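Side-chain contacts in leukotriene A-4 hydrolase (PDB 2XQ0), which preferentially cleaves di- and tripeptides as a zinc aminopeptidase of the M1 family and has a low epoxide hydrolase activity in vitro: residues His301-Ala304 against His305-Ser308; Thr327-Leu330 against Glu331-Ile335. All coordinates share one frame; numbering follows the deposited sequence.

Interaction 1 comes first in the chain, on helix 297-311, and interaction 2 follows on helix 321-339. Each joins two consecutive turns of one helix, so neither closes a loop of any length, and the two lie in series without nesting or crossing. The chain between them includes strand 312-314 and brings in Glu324, the third protein ligand of the zinc. The helices pack together, and the centres of interaction 1 and interaction 2 are about 9 Å apart. His301 ND1 is hydrogen-bonded to Glu331 OE1 at 2.7 Å, and the hydroxyls of Ser308 and Thr327 are paired. Residues 327-335 thus back the zinc-binding helix within the catalytic M1 domain.

Interaction 1 of 2, residues His301-Ala304 against His305-Ser308; sequences HELA and HSWS. With ZN (zinc ion), chain C; BES (2-(3-amino-2-hydroxy-4-phenyl-butyrylamino)-4-methyl-pentanoic acid), chain B.
His301 and His305 meet at the zinc ion because their side chains leave one helix face by different torsions: CG of His301 stands anti to its backbone N (chi1 -172°), whereas His305 takes a less usual chi1 of -91°. The two NE2 atoms bind the metal, His301 NE2 at 2.2 Å and His305 NE2 at 2.0 Å, and the ring planes lie 81° apart. Bestatin adds O2 and O3, and Glu324 completes the coordination. Isobutyl carbon C15 of bestatin lies over one face of the His301 ring, toward its rim. Glu302, bent at chi2, runs alongside His305 and brings OE2 to the edge of that ring, 3.8 Å from His305 CD2; the same OE2 is 3.2 Å from bestatin O2. Each imidazole is also held through its far nitrogen: ND1 of His301 is hydrogen-bonded to Glu331, and His305 ND1 donates to Ser308 O at 2.9 Å. After His305 the helix is less regular: Ala304 O takes the N-H groups of Trp307 (i+3) and Ser308 (i+4), while Leu303 O accepts Ser306 N and, at 3.0 Å, Ser306 OG from the same face of its carbonyl plane. A water donates to Glu302 O and Ser306 OG, bridging the two residues. Leu303 CD1 touches Trp307 CZ3 at 4.3 Å, on the side packed against helix 243-253. This is the HExxH signature of the zinc metallopeptidases: one helical turn separates the two ligands and places Glu302, the proton acceptor, beside them. Bonds at both nitrogens of each imidazole restrict ring rotation, and the closeness of Glu302 to bestatin O2 on the metal fits its role in catalysis.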
loop_
_atom_site.group_PDB
_atom_site.type_symbol
_atom_site.label_atom_id
_atom_site.label_comp_id
_atom_site.label_asym_id
_atom_site.label_seq_id
_atom_site.Cartn_x
_atom_site.Cartn_y
_atom_site.Cartn_z
ATOM N N HIS A 301 -0.274 9.703 2.271
ATOM C CA HIS A 301 -0.227 8.349 2.814
ATOM C C HIS A 301 1.196 7.800 2.895
ATOM O O HIS A 301 1.661 7.461 3.961
ATOM C CB HIS A 301 -1.114 7.395 2.006
ATOM C CG HIS A 301 -1.250 6.044 2.642
ATOM N ND1 HIS A 301 -2.245 5.744 3.543
ATOM C CD2 HIS A 301 -0.479 4.933 2.548
ATOM C CE1 HIS A 301 -2.095 4.498 3.967
ATOM N NE2 HIS A 301 -1.027 3.987 3.380
ATOM N N GLU A 302 1.890 7.707 1.765
ATOM C CA GLU A 302 3.249 7.174 1.770
ATOM C C GLU A 302 4.152 8.031 2.648
ATOM O O GLU A 302 5.067 7.527 3.290
ATOM C CB GLU A 302 3.840 7.153 0.363
ATOM C CG GLU A 302 2.949 6.523 -0.704
ATOM C CD GLU A 302 2.561 5.109 -0.374
ATOM O OE1 GLU A 302 1.568 4.623 -0.957
ATOM O OE2 GLU A 302 3.236 4.485 0.479
ATOM N N LEU A 303 3.909 9.337 2.665
ATOM C CA LEU A 303 4.708 10.219 3.504
ATOM C C LEU A 303 4.520 9.904 4.986
ATOM O O LEU A 303 5.477 9.916 5.742
ATOM C CB LEU A 303 4.296 11.666 3.279
ATOM C CG LEU A 303 4.872 12.668 4.286
ATOM C CD1 LEU A 303 6.384 12.731 4.147
ATOM C CD2 LEU A 303 4.250 14.039 4.035
ATOM N N ALA A 304 3.282 9.672 5.416
ATOM C CA ALA A 304 3.043 9.377 6.834
ATOM C C ALA A 304 3.745 8.082 7.262
ATOM O O ALA A 304 4.189 7.951 8.413
ATOM C CB ALA A 304 1.554 9.322 7.138
ATOM N N HIS A 305 3.885 7.134 6.335
ATOM C CA HIS A 305 4.617 5.893 6.606
ATOM C C HIS A 305 6.031 6.162 7.114
ATOM O O HIS A 305 6.606 5.362 7.875
ATOM C CB HIS A 305 4.697 5.013 5.360
ATOM C CG HIS A 305 3.569 4.048 5.235
ATOM N ND1 HIS A 305 3.239 3.165 6.239
ATOM C CD2 HIS A 305 2.705 3.808 4.214
ATOM C CE1 HIS A 305 2.199 2.438 5.853
ATOM N NE2 HIS A 305 1.861 2.810 4.632
ATOM N N SER A 306 6.590 7.296 6.720
ATOM C CA SER A 306 7.950 7.634 7.166
ATOM C C SER A 306 8.021 7.466 8.674
ATOM O O SER A 306 9.011 6.962 9.205
ATOM C CB SER A 306 8.331 9.061 6.765
ATOM O OG SER A 306 8.337 9.173 5.360
ATOM N N TRP A 307 6.952 7.857 9.359
ATOM C CA TRP A 307 6.832 7.614 10.801
ATOM C C TRP A 307 6.228 6.242 11.152
ATOM O O TRP A 307 6.869 5.429 11.824
ATOM C CB TRP A 307 6.039 8.749 11.466
ATOM C CG TRP A 307 6.755 10.071 11.451
ATOM C CD1 TRP A 307 7.568 10.575 12.436
ATOM C CD2 TRP A 307 6.724 11.062 10.415
ATOM N NE1 TRP A 307 8.052 11.802 12.068
ATOM C CE2 TRP A 307 7.548 12.132 10.835
ATOM C CE3 TRP A 307 6.093 11.146 9.167
ATOM C CZ2 TRP A 307 7.747 13.269 10.065
ATOM C CZ3 TRP A 307 6.292 12.285 8.398
ATOM C CH2 TRP A 307 7.119 13.332 8.853
ATOM N N SER A 308 5.003 5.983 10.696
ATOM C CA SER A 308 4.286 4.779 11.084
ATOM C C SER A 308 4.506 3.694 10.064
ATOM O O SER A 308 3.809 3.613 9.071
ATOM C CB SER A 308 2.788 5.056 11.204
ATOM O OG SER A 308 2.349 5.776 10.067
HETATM ZN ZN ZN C . 0.215 2.176 3.590
HETATM N N2 BES B . 2.783 -0.578 1.091
HETATM C C1 BES B . 1.352 -0.357 1.058
HETATM C C6 BES B . 0.705 -1.256 0.003
HETATM C C7 BES B . 0.890 -2.711 0.374
HETATM C C8 BES B . 0.626 -3.129 1.674
HETATM C C12 BES B . 1.339 -3.625 -0.573
HETATM C C9 BES B . 0.800 -4.464 2.023
HETATM C C11 BES B . 1.514 -4.961 -0.222
HETATM C C10 BES B . 1.244 -5.382 1.076
HETATM C C2 BES B . 1.026 1.113 0.767
HETATM O O2 BES B . 1.604 2.050 1.687
HETATM C C3 BES B . -0.460 1.245 0.792
HETATM O O3 BES B . -1.095 1.192 1.848
HETATM N N1 BES B . -0.933 1.391 -0.439
HETATM C C4 BES B . -2.310 1.546 -0.859
HETATM C C13 BES B . -2.462 3.054 -1.015
HETATM C C14 BES B . -3.648 3.613 -0.240
HETATM C C15 BES B . -3.453 5.104 0.012
HETATM C C16 BES B . -3.883 2.861 1.068
HETATM C C5 BES B . -2.419 0.902 -2.211
HETATM O O1 BES B . -3.528 0.461 -2.587
HETATM O O4 BES B . -1.381 0.824 -2.916
HETATM O O HOH W 1 7.959 7.036 3.429
#

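Interaction 2 of 2, residues Thr327-Leu330 against Glu331-Ile335; sequences TVYL and ERRII
The Tyr329 and Arg333 side chains run out from the helix together, ring and guanidinium planes 80° apart. The arginine is bent at chi2 and chi3 (-68° and -54°), which carries its CG over the ring face, a CH-pi contact 4.1 Å from the Tyr329 centroid, and turns the guanidinium edge to the phenol oxygen. There Arg333 NH1 donates to Tyr329 OH at 3.1 Å, with the oxygen close to the guanidinium plane. Asp411 forms a salt bridge with the same NH1, and Glu401 is hydrogen-bonded to the phenol. A leucine in place of Arg333 would probably cost Asp411 this salt bridge and Tyr329 OH this donor. Val328 and Arg332 also run alongside each other, but here the arginine is extended: Val328 CG1 sits over one guanidinium face, 3.4 Å from Arg332 CZ. Glu391 and Ser347 bind the polar end of Arg332. Successive i to i+4 backbone bonds, such as Glu331 N to Thr327 O at 2.8 Å, keep these pairs one turn apart. Helix 321-339 thus packs between the zinc-binding helix 297-311, met by Thr327, Leu330 and Glu331, and helices 341-360, 388-403 and 407-420, met by Tyr329 and the arginines.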
loop_
_atom_site.group_PDB
_atom_site.type_symbol
_atom_site.label_atom_id
_atom_site.label_comp_id
_atom_site.label_asym_id
_atom_site.label_seq_id
_atom_site.Cartn_x
_atom_site.Cartn_y
_atom_site.Cartn_z
ATOM N N THR A 327 -0.959 4.972 9.851
ATOM C CA THR A 327 -0.738 5.726 8.604
ATOM C C THR A 327 -2.015 6.408 8.109
ATOM O O THR A 327 -1.989 7.580 7.767
ATOM C CB THR A 327 -0.131 4.850 7.497
ATOM O OG1 THR A 327 1.122 4.327 7.967
ATOM C CG2 THR A 327 0.080 5.651 6.185
ATOM N N VAL A 328 -3.124 5.677 8.078
ATOM C CA VAL A 328 -4.379 6.231 7.596
ATOM C C VAL A 328 -4.799 7.360 8.544
ATOM O O VAL A 328 -5.279 8.408 8.100
ATOM C CB VAL A 328 -5.501 5.135 7.471
ATOM C CG1 VAL A 328 -6.857 5.775 7.108
ATOM C CG2 VAL A 328 -5.138 4.080 6.399
ATOM N N TYR A 329 -4.600 7.143 9.846
ATOM C CA TYR A 329 -4.889 8.174 10.852
ATOM C C TYR A 329 -4.045 9.422 10.596
ATOM O O TYR A 329 -4.567 10.549 10.449
ATOM C CB TYR A 329 -4.707 7.646 12.302
ATOM C CG TYR A 329 -4.909 8.755 13.313
ATOM C CD1 TYR A 329 -6.187 9.144 13.704
ATOM C CD2 TYR A 329 -3.828 9.459 13.815
ATOM C CE1 TYR A 329 -6.376 10.191 14.591
ATOM C CE2 TYR A 329 -4.005 10.494 14.677
ATOM C CZ TYR A 329 -5.279 10.865 15.057
ATOM O OH TYR A 329 -5.450 11.909 15.923
ATOM N N LEU A 330 -2.738 9.229 10.504
ATOM C CA LEU A 330 -1.838 10.352 10.249
ATOM C C LEU A 330 -2.103 11.078 8.917
ATOM O O LEU A 330 -2.125 12.292 8.877
ATOM C CB LEU A 330 -0.376 9.909 10.343
ATOM C CG LEU A 330 0.038 9.495 11.760
ATOM C CD1 LEU A 330 1.433 8.842 11.757
ATOM C CD2 LEU A 330 -0.025 10.693 12.730
ATOM N N GLU A 331 -2.307 10.318 7.845
ATOM C CA GLU A 331 -2.658 10.838 6.524
ATOM C C GLU A 331 -3.849 11.788 6.628
ATOM O O GLU A 331 -3.823 12.903 6.107
ATOM C CB GLU A 331 -3.035 9.659 5.615
ATOM C CG GLU A 331 -3.642 10.008 4.250
ATOM C CD GLU A 331 -4.227 8.771 3.551
ATOM O OE1 GLU A 331 -4.138 7.638 4.105
ATOM O OE2 GLU A 331 -4.780 8.935 2.439
ATOM N N ARG A 332 -4.900 11.333 7.305
ATOM C CA ARG A 332 -6.100 12.131 7.478
ATOM C C ARG A 332 -5.885 13.351 8.385
ATOM O O ARG A 332 -6.518 14.371 8.180
ATOM C CB ARG A 332 -7.297 11.278 7.873
ATOM C CG ARG A 332 -7.708 10.349 6.726
ATOM C CD ARG A 332 -8.863 9.460 7.060
ATOM N NE ARG A 332 -9.144 8.611 5.911
ATOM C CZ ARG A 332 -9.669 7.393 5.979
ATOM N NH1 ARG A 332 -9.984 6.858 7.156
ATOM N NH2 ARG A 332 -9.858 6.707 4.868
ATOM N N ARG A 333 -4.970 13.272 9.344
ATOM C CA ARG A 333 -4.574 14.486 10.084
ATOM C C ARG A 333 -3.882 15.519 9.150
ATOM O O ARG A 333 -4.103 16.733 9.254
ATOM C CB ARG A 333 -3.663 14.122 11.265
ATOM C CG ARG A 333 -4.369 13.395 12.420
ATOM C CD ARG A 333 -5.383 14.297 13.164
ATOM N NE ARG A 333 -4.741 15.533 13.616
ATOM C CZ ARG A 333 -4.030 15.631 14.736
ATOM N NH1 ARG A 333 -3.879 14.583 15.540
ATOM N NH2 ARG A 333 -3.465 16.780 15.051
ATOM N N ILE A 334 -3.048 15.042 8.229
ATOM C CA ILE A 334 -2.360 15.944 7.298
ATOM C C ILE A 334 -3.369 16.682 6.427
ATOM O O ILE A 334 -3.365 17.915 6.360
ATOM C CB ILE A 334 -1.325 15.200 6.435
ATOM C CG1 ILE A 334 -0.145 14.756 7.311
ATOM C CG2 ILE A 334 -0.827 16.066 5.294
ATOM C CD1 ILE A 334 0.687 13.628 6.688
ATOM N N ILE A 335 -4.270 15.941 5.790
ATOM C CA ILE A 335 -5.225 16.574 4.908
ATOM C C ILE A 335 -6.205 17.432 5.702
ATOM O O ILE A 335 -6.706 18.437 5.210
ATOM C CB ILE A 335 -5.991 15.552 3.996
ATOM C CG1 ILE A 335 -7.141 14.889 4.739
ATOM C CG2 ILE A 335 -5.029 14.536 3.367
ATOM C CD1 ILE A 335 -7.848 13.790 3.935
#